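EH1AB1 (PDB 6I8F) hydrolyses esters, as an alpha/beta-hydrolase fold enzyme from the metagenome of Lake Arreo. Local coordinates at residues 60-65 and 120-125; 84-87 and 93-96; 142-147 and 234-239. All coordinates share one frame; numbering follows the deposited sequence.

Contacts 1 and 2 are neighbours, with centres about 10 Å apart, and contact 2 is nested inside the chain loop that contact 1 closes. Two probable hydrogen bonds tie them together, one between backbone atoms (Ala65 N to Arg85 O, 2.9 Å) and one from backbone to side chain (Leu87 N to Asn122 OD1, 2.9 Å). Contact 3 follows later in the sequence, its centre about 32 Å from that of contact 1 and on the opposite side of the chain's centre. Of the three, it is the one placed near the probable catalytic machinery: Ile145 lies close to, without touching, the likely nucleophile elbow around Ser175, whose probable triad partners are His300 and Asp270.

Contact 1 of 3, residues 60-65 and 120-125; sequences DPPEVA and LANKSR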
loop_
_atom_site.group_PDB
_atom_site.type_symbol
_atom_site.label_atom_id
_atom_site.label_comp_id
_atom_site.label_asym_id
_atom_site.label_seq_id
_atom_site.Cartn_x
_atom_site.Cartn_y
_atom_site.Cartn_z
ATOM N N ASP A 60 11.887 17.022 13.261
ATOM C CA ASP A 60 11.966 18.443 12.943
ATOM C C ASP A 60 11.138 18.753 11.702
ATOM O O ASP A 60 11.108 17.965 10.761
ATOM C CB ASP A 60 13.407 18.891 12.724
ATOM C CG ASP A 60 14.199 18.946 14.018
ATOM O OD1 ASP A 60 13.575 19.035 15.089
ATOM O OD2 ASP A 60 15.426 18.883 13.934
ATOM N N PRO A 61 10.422 19.897 11.676
ATOM C CA PRO A 61 9.547 20.218 10.553
ATOM C C PRO A 61 10.326 20.464 9.268
ATOM O O PRO A 61 11.186 21.338 9.229
ATOM C CB PRO A 61 8.818 21.487 11.008
ATOM C CG PRO A 61 9.751 22.099 12.030
ATOM C CD PRO A 61 10.346 20.906 12.748
ATOM N N PRO A 62 10.040 19.725 8.172
ATOM C CA PRO A 62 10.629 20.039 6.874
ATOM C C PRO A 62 9.993 21.313 6.301
ATOM O O PRO A 62 8.814 21.642 6.603
ATOM C CB PRO A 62 10.319 18.818 6.007
ATOM C CG PRO A 62 9.063 18.238 6.619
ATOM C CD PRO A 62 9.076 18.624 8.088
ATOM N N GLU A 63 10.767 22.023 5.480
ATOM C CA GLU A 63 10.251 23.177 4.760
ATOM C C GLU A 63 9.183 22.694 3.771
ATOM O O GLU A 63 9.318 21.639 3.152
ATOM C CB GLU A 63 11.372 23.930 4.023
ATOM C CG GLU A 63 12.255 24.751 4.939
ATOM C CD GLU A 63 11.522 25.807 5.762
ATOM O OE1 GLU A 63 10.781 26.624 5.164
ATOM O OE2 GLU A 63 11.653 25.778 7.010
ATOM N N VAL A 64 8.119 23.485 3.651
ATOM C CA VAL A 64 7.115 23.343 2.606
ATOM C C VAL A 64 7.097 24.648 1.792
ATOM O O VAL A 64 7.797 25.583 2.139
ATOM C CB VAL A 64 5.738 23.011 3.208
ATOM C CG1 VAL A 64 5.744 21.655 3.898
ATOM C CG2 VAL A 64 5.263 24.091 4.158
ATOM N N ALA A 65 6.307 24.694 0.713
ATOM C CA ALA A 65 6.228 25.883 -0.134
ATOM C C ALA A 65 5.567 27.019 0.644
ATOM O O ALA A 65 5.942 28.182 0.496
ATOM C CB ALA A 65 5.462 25.588 -1.400
ATOM N N LEU A 120 3.857 14.807 4.916
ATOM C CA LEU A 120 2.844 14.183 4.051
ATOM C C LEU A 120 2.647 15.027 2.785
ATOM O O LEU A 120 2.503 14.487 1.697
ATOM C CB LEU A 120 1.526 14.018 4.812
ATOM C CG LEU A 120 1.500 12.934 5.892
ATOM C CD1 LEU A 120 0.160 12.929 6.607
ATOM C CD2 LEU A 120 1.787 11.558 5.312
ATOM N N ALA A 121 2.601 16.356 2.940
ATOM C CA ALA A 121 2.404 17.263 1.798
ATOM C C ALA A 121 3.550 17.093 0.792
ATOM O O ALA A 121 3.304 16.835 -0.386
ATOM C CB ALA A 121 2.269 18.689 2.265
ATOM N N ASN A 122 4.789 17.212 1.271
ATOM C CA ASN A 122 5.976 17.168 0.416
ATOM C C ASN A 122 6.065 15.827 -0.332
ATOM O O ASN A 122 6.343 15.807 -1.521
ATOM C CB ASN A 122 7.250 17.448 1.213
ATOM C CG ASN A 122 7.404 18.905 1.583
ATOM O OD1 ASN A 122 6.728 19.763 1.026
ATOM N ND2 ASN A 122 8.298 19.206 2.512
ATOM N N LYS A 123 5.795 14.725 0.370
ATOM C CA LYS A 123 5.992 13.382 -0.154
ATOM C C LYS A 123 4.853 13.013 -1.110
ATOM O O LYS A 123 5.079 12.329 -2.093
ATOM C CB LYS A 123 6.070 12.372 0.991
ATOM C CG LYS A 123 7.301 12.502 1.869
ATOM C CD LYS A 123 8.558 11.983 1.224
ATOM C CE LYS A 123 9.783 12.284 2.058
ATOM N NZ LYS A 123 10.990 11.687 1.446
ATOM N N SER A 124 3.636 13.487 -0.819
ATOM C CA SER A 124 2.474 13.173 -1.622
ATOM C C SER A 124 2.346 14.105 -2.832
ATOM O O SER A 124 1.689 13.740 -3.798
ATOM C CB SER A 124 1.228 13.223 -0.797
ATOM O OG SER A 124 0.926 14.564 -0.451
ATOM N N ARG A 125 2.931 15.308 -2.745
ATOM C CA ARG A 125 2.709 16.402 -3.706
ATOM C C ARG A 125 1.244 16.845 -3.647
ATOM O O ARG A 125 0.720 17.425 -4.612
ATOM C CB ARG A 125 3.080 15.997 -5.137
ATOM C CG ARG A 125 4.488 15.435 -5.298
ATOM C CD ARG A 125 4.806 15.228 -6.774
ATOM N NE ARG A 125 6.072 14.545 -7.010
ATOM C CZ ARG A 125 6.493 14.066 -8.182
ATOM N NH1 ARG A 125 5.646 13.810 -9.170
ATOM N NH2 ARG A 125 7.782 13.841 -8.352
#
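Asn122 supplies the one hydrogen bond between the loop 60-65 and the helical segment 120-125. Its ND2 donates a hydrogen bond to Glu63 O at 2.7 Å, with an N-H...O angle of 158°. The acceptor lies close to the amide plane of Asn122, 11° out of it, whereas the donor is tilted from the carbonyl plane of Glu63. CG of Asn122 is anti to its own carbonyl carbon (chi1 -74°), which turns the amide outward from the helix to the loop. The amide oxygen is used as well: OD1 accepts from Leu87 N, so both ends of the group are held and its rotation is fixed.

Van der Waals contact completes the interface. Val64 crosses Asn122 at about a right angle, its CG1 3.6 Å from Asn122 OD1; Pro62 CB approaches Asn122 ND2 at 4.1 Å. With an alanine here, Glu63 O and Leu87 N would probably both lose their mate, and the loop is likely to be held less firmly against the helix.

The loop has a second polar tie to this helix, from Pro62 O to Arg118 NH1. Helix 114-124 connects strands 94-100 and 127-132, parallel neighbours in the sheet, and the contact thus fastens the loop leading into edge strand 66-73 to a beta-alpha-beta crossover of the alpha/beta-hydrolase fold.

Contact 2 of 3, residues 84-87 and 93-96; sequences YRPL and LLPT
Leu94 meets Arg85 and Pro86 in a buried van der Waals contact where strand 78-85 ends and strand 94-100 begins. No hydrogen bond spans the two segments, and the nearest CA atoms, those of Arg85 and Leu94, are 8.6 Å apart: side chains bridge the gap. On the leucine, one methyl does all the touching. Leu94 CD1 lies 3.7 Å from Pro86 CD, the leucine methyl meeting the CD corner of the proline ring end-on, and it also covers one face of the Arg85 guanidinium, 3.6 Å above its plane and offset toward the rim, with Arg85 NH1 the nearest atom at 3.7 Å.

The arginine reaches this place because its CG is anti to the backbone N (chi1 -178°) and the chain stays extended to NE. NH2 hydrogen-bonds Glu89 O in the intervening loop, which helps hold the flat group in place; in the crystal NH1 also hydrogen-bonds a glycerol, probably from the crystallisation liquor. Two residues along the strand, Thr96 OG1 hydrogen-bonds Leu94 O at 2.7 Å, from above the carbonyl plane.

Strand 127-132 lies between these two strands in the sheet, so the connecting loop steps over one position, giving the 1-2-4-3-5 strand order of the alpha/beta-hydrolase fold.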
loop_
_atom_site.group_PDB
_atom_site.type_symbol
_atom_site.label_atom_id
_atom_site.label_comp_id
_atom_site.label_asym_id
_atom_site.label_seq_id
_atom_site.Cartn_x
_atom_site.Cartn_y
_atom_site.Cartn_z
ATOM N N TYR A 84 -0.931 23.340 4.123
ATOM C CA TYR A 84 0.443 23.115 3.768
ATOM C C TYR A 84 0.537 22.871 2.257
ATOM O O TYR A 84 -0.084 21.940 1.734
ATOM C CB TYR A 84 0.988 21.899 4.510
ATOM C CG TYR A 84 0.835 21.910 6.007
ATOM C CD1 TYR A 84 -0.326 21.457 6.624
ATOM C CD2 TYR A 84 1.886 22.302 6.819
ATOM C CE1 TYR A 84 -0.444 21.417 8.006
ATOM C CE2 TYR A 84 1.781 22.271 8.200
ATOM C CZ TYR A 84 0.619 21.817 8.798
ATOM O OH TYR A 84 0.534 21.781 10.164
ATOM N N ARG A 85 1.295 23.728 1.570
ATOM C CA ARG A 85 1.529 23.594 0.143
ATOM C C ARG A 85 2.837 22.835 -0.040
ATOM O O ARG A 85 3.859 23.238 0.518
ATOM C CB ARG A 85 1.552 24.978 -0.508
ATOM C CG ARG A 85 1.751 24.951 -2.016
ATOM C CD ARG A 85 1.365 26.262 -2.669
ATOM N NE ARG A 85 1.344 26.077 -4.099
ATOM C CZ ARG A 85 0.283 25.738 -4.829
ATOM N NH1 ARG A 85 -0.948 25.834 -4.349
ATOM N NH2 ARG A 85 0.483 25.319 -6.066
ATOM N N PRO A 86 2.847 21.723 -0.808
ATOM C CA PRO A 86 4.062 20.929 -0.997
ATOM C C PRO A 86 5.170 21.708 -1.729
ATOM O O PRO A 86 4.882 22.480 -2.640
ATOM C CB PRO A 86 3.616 19.728 -1.850
ATOM C CG PRO A 86 2.293 20.140 -2.470
ATOM C CD PRO A 86 1.702 21.204 -1.575
ATOM N N LEU A 87 6.421 21.502 -1.313
ATOM C CA LEU A 87 7.577 21.993 -2.059
ATOM C C LEU A 87 7.466 21.581 -3.525
ATOM O O LEU A 87 7.184 20.422 -3.820
ATOM C CB LEU A 87 8.852 21.386 -1.488
ATOM C CG LEU A 87 9.447 22.078 -0.275
ATOM C CD1 LEU A 87 10.771 21.413 0.083
ATOM C CD2 LEU A 87 9.637 23.568 -0.527
ATOM N N LEU A 93 -4.949 24.446 -8.267
ATOM C CA LEU A 93 -5.814 23.556 -7.502
ATOM C C LEU A 93 -5.087 22.223 -7.309
ATOM O O LEU A 93 -4.772 21.544 -8.275
ATOM C CB LEU A 93 -7.136 23.363 -8.247
ATOM C CG LEU A 93 -7.919 24.643 -8.544
ATOM C CD1 LEU A 93 -9.177 24.327 -9.346
ATOM C CD2 LEU A 93 -8.259 25.388 -7.263
ATOM N N LEU A 94 -4.800 21.872 -6.055
ATOM C CA LEU A 94 -4.057 20.657 -5.767
ATOM C C LEU A 94 -5.004 19.595 -5.235
ATOM O O LEU A 94 -5.942 19.902 -4.497
ATOM C CB LEU A 94 -2.970 20.944 -4.730
ATOM C CG LEU A 94 -1.793 21.772 -5.223
ATOM C CD1 LEU A 94 -0.887 22.137 -4.063
ATOM C CD2 LEU A 94 -1.017 21.023 -6.300
ATOM N N PRO A 95 -4.723 18.307 -5.521
ATOM C CA PRO A 95 -5.323 17.227 -4.751
ATOM C C PRO A 95 -4.978 17.553 -3.287
ATOM O O PRO A 95 -3.891 18.060 -3.004
ATOM C CB PRO A 95 -4.681 15.926 -5.257
ATOM C CG PRO A 95 -3.807 16.330 -6.442
ATOM C CD PRO A 95 -3.702 17.840 -6.466
ATOM N N THR A 96 -5.923 17.305 -2.383
ATOM C CA THR A 96 -5.869 17.865 -1.038
ATOM C C THR A 96 -6.292 16.795 -0.028
ATOM O O THR A 96 -7.309 16.138 -0.212
ATOM C CB THR A 96 -6.761 19.111 -0.923
ATOM O OG1 THR A 96 -6.233 20.130 -1.777
ATOM C CG2 THR A 96 -6.853 19.635 0.493
#

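Contact 3 of 3, residues 142-147 and 234-239; sequences PAPIDD and EAYVPE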
loop_
_atom_site.group_PDB
_atom_site.type_symbol
_atom_site.label_atom_id
_atom_site.label_comp_id
_atom_site.label_asym_id
_atom_site.label_seq_id
_atom_site.Cartn_x
_atom_site.Cartn_y
_atom_site.Cartn_z
ATOM N N PRO A 142 -21.200 14.242 20.459
ATOM C CA PRO A 142 -20.616 14.013 19.144
ATOM C C PRO A 142 -19.883 15.229 18.559
ATOM O O PRO A 142 -19.626 15.248 17.364
ATOM C CB PRO A 142 -21.842 13.704 18.274
ATOM C CG PRO A 142 -22.891 14.628 18.831
ATOM C CD PRO A 142 -22.615 14.629 20.321
ATOM N N ALA A 143 -19.563 16.216 19.403
ATOM C CA ALA A 143 -19.041 17.532 18.954
ATOM C C ALA A 143 -17.814 17.370 18.054
ATOM O O ALA A 143 -17.720 18.004 17.007
ATOM C CB ALA A 143 -18.720 18.401 20.148
ATOM N N PRO A 144 -16.792 16.575 18.423
ATOM C CA PRO A 144 -15.594 16.489 17.582
ATOM C C PRO A 144 -15.873 15.930 16.171
ATOM O O PRO A 144 -15.363 16.449 15.176
ATOM C CB PRO A 144 -14.652 15.607 18.414
ATOM C CG PRO A 144 -15.167 15.771 19.838
ATOM C CD PRO A 144 -16.669 15.817 19.674
ATOM N N ILE A 145 -16.704 14.891 16.104
ATOM C CA ILE A 145 -17.140 14.268 14.855
ATOM C C ILE A 145 -17.921 15.297 14.031
ATOM O O ILE A 145 -17.735 15.373 12.822
ATOM C CB ILE A 145 -17.965 12.992 15.144
ATOM C CG1 ILE A 145 -17.107 11.879 15.748
ATOM C CG2 ILE A 145 -18.736 12.507 13.912
ATOM C CD1 ILE A 145 -15.917 11.478 14.928
ATOM N N ASP A 146 -18.805 16.051 14.697
ATOM C CA ASP A 146 -19.596 17.096 14.052
ATOM C C ASP A 146 -18.667 18.093 13.347
ATOM O O ASP A 146 -18.918 18.454 12.199
ATOM C CB ASP A 146 -20.518 17.824 15.036
ATOM C CG ASP A 146 -21.749 17.026 15.454
ATOM O OD1 ASP A 146 -22.035 15.991 14.832
ATOM O OD2 ASP A 146 -22.410 17.445 16.402
ATOM N N ASP A 147 -17.608 18.526 14.038
ATOM C CA ASP A 147 -16.630 19.466 13.478
ATOM C C ASP A 147 -15.897 18.828 12.297
ATOM O O ASP A 147 -15.664 19.483 11.294
ATOM C CB ASP A 147 -15.627 19.931 14.538
ATOM C CG ASP A 147 -16.203 20.941 15.512
ATOM O OD1 ASP A 147 -15.468 21.356 16.421
ATOM O OD2 ASP A 147 -17.394 21.298 15.362
ATOM N N GLU A 234 -14.125 8.679 29.337
ATOM C CA GLU A 234 -15.157 9.262 30.192
ATOM C C GLU A 234 -15.302 10.760 29.920
ATOM O O GLU A 234 -16.335 11.354 30.224
ATOM C CB GLU A 234 -14.837 8.983 31.662
ATOM C CG GLU A 234 -14.934 7.498 31.987
ATOM C CD GLU A 234 -14.885 7.112 33.452
ATOM O OE1 GLU A 234 -14.405 7.920 34.270
ATOM O OE2 GLU A 234 -15.331 5.995 33.760
ATOM N N ALA A 235 -14.258 11.368 29.350
ATOM C CA ALA A 235 -14.317 12.752 28.955
ATOM C C ALA A 235 -15.202 12.886 27.710
ATOM O O ALA A 235 -15.956 13.857 27.555
ATOM C CB ALA A 235 -12.912 13.260 28.722
ATOM N N TYR A 236 -15.122 11.881 26.830
ATOM C CA TYR A 236 -15.646 11.957 25.454
ATOM C C TYR A 236 -17.096 11.454 25.360
ATOM O O TYR A 236 -17.929 12.059 24.696
ATOM C CB TYR A 236 -14.715 11.156 24.541
ATOM C CG TYR A 236 -15.122 11.080 23.091
ATOM C CD1 TYR A 236 -15.406 12.225 22.361
ATOM C CD2 TYR A 236 -15.200 9.855 22.443
ATOM C CE1 TYR A 236 -15.762 12.157 21.025
ATOM C CE2 TYR A 236 -15.552 9.770 21.104
ATOM C CZ TYR A 236 -15.827 10.925 20.392
ATOM O OH TYR A 236 -16.165 10.843 19.074
ATOM N N VAL A 237 -17.381 10.317 26.003
ATOM C CA VAL A 237 -18.605 9.577 25.732
ATOM C C VAL A 237 -19.595 9.777 26.874
ATOM O O VAL A 237 -19.312 9.398 28.010
ATOM C CB VAL A 237 -18.324 8.082 25.503
ATOM C CG1 VAL A 237 -19.596 7.342 25.105
ATOM C CG2 VAL A 237 -17.242 7.880 24.456
ATOM N N PRO A 238 -20.785 10.361 26.606
ATOM C CA PRO A 238 -21.859 10.394 27.595
ATOM C C PRO A 238 -22.291 8.983 28.012
ATOM O O PRO A 238 -22.438 8.090 27.164
ATOM C CB PRO A 238 -23.019 11.113 26.885
ATOM C CG PRO A 238 -22.342 11.902 25.778
ATOM C CD PRO A 238 -21.149 11.063 25.371
ATOM N N GLU A 239 -22.477 8.803 29.323
ATOM C CA GLU A 239 -23.153 7.621 29.876
ATOM C C GLU A 239 -24.441 7.342 29.086
ATOM O O GLU A 239 -25.175 8.265 28.733
ATOM C CB GLU A 239 -23.472 7.865 31.350
ATOM C CG GLU A 239 -24.308 6.773 31.978
ATOM C CD GLU A 239 -24.534 6.955 33.468
ATOM O OE1 GLU A 239 -24.241 8.052 33.979
ATOM O OE2 GLU A 239 -24.988 5.995 34.111
#
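Tyr236 swings its CG anti to the backbone N (chi1 178°), which carries the ring from the last turn of helix 230-236 across to Pro144 and Ile145 in the first turn of helix 143-157. On the other side, Ile145 has CG1 beside its backbone N and anti to its carbonyl carbon (chi1 -68°), and this branch is the one that meets the tyrosine.

The two helix residues take different parts of the phenol. Pro144 comes to the ring edge: its CG is 3.9 Å from Tyr236 CE1, and its CD is 4.0 Å from the same carbon. Pro144 CG lies near the ring plane, which makes this an edge contact; the two side chains slide past each other in opposite directions. Ile145 crosses the tyrosine at about a right angle, and its CG1 lies 3.6 Å from Tyr236 OH, at the far end of the ring. All three residues are buried, and no hydrogen bond joins the two segments.

In the chain, helix 230-236 belongs to the long excursion between strands 198-202 and 262-267, which in hormone-sensitive-lipase-like members of the alpha/beta-hydrolase fold contributes to the cap; the contact would then join cap to core. Tyr236 also stacks on Phe105, which directly follows an HGGG sequence of the kind that forms the oxyanion hole in those relatives.

Pro144 and Ile145 also touch Met180 of helix 176-190, the helix that follows the probable nucleophile elbow. Pro142, preceded by a cis peptide bond, occupies the N-cap position, and its carbonyl O accepts from Asp146 N at 2.9 Å in the first turn. A backbone hydrogen bond between Tyr236 and Phe141 holds the end of helix 230-236 beside this start.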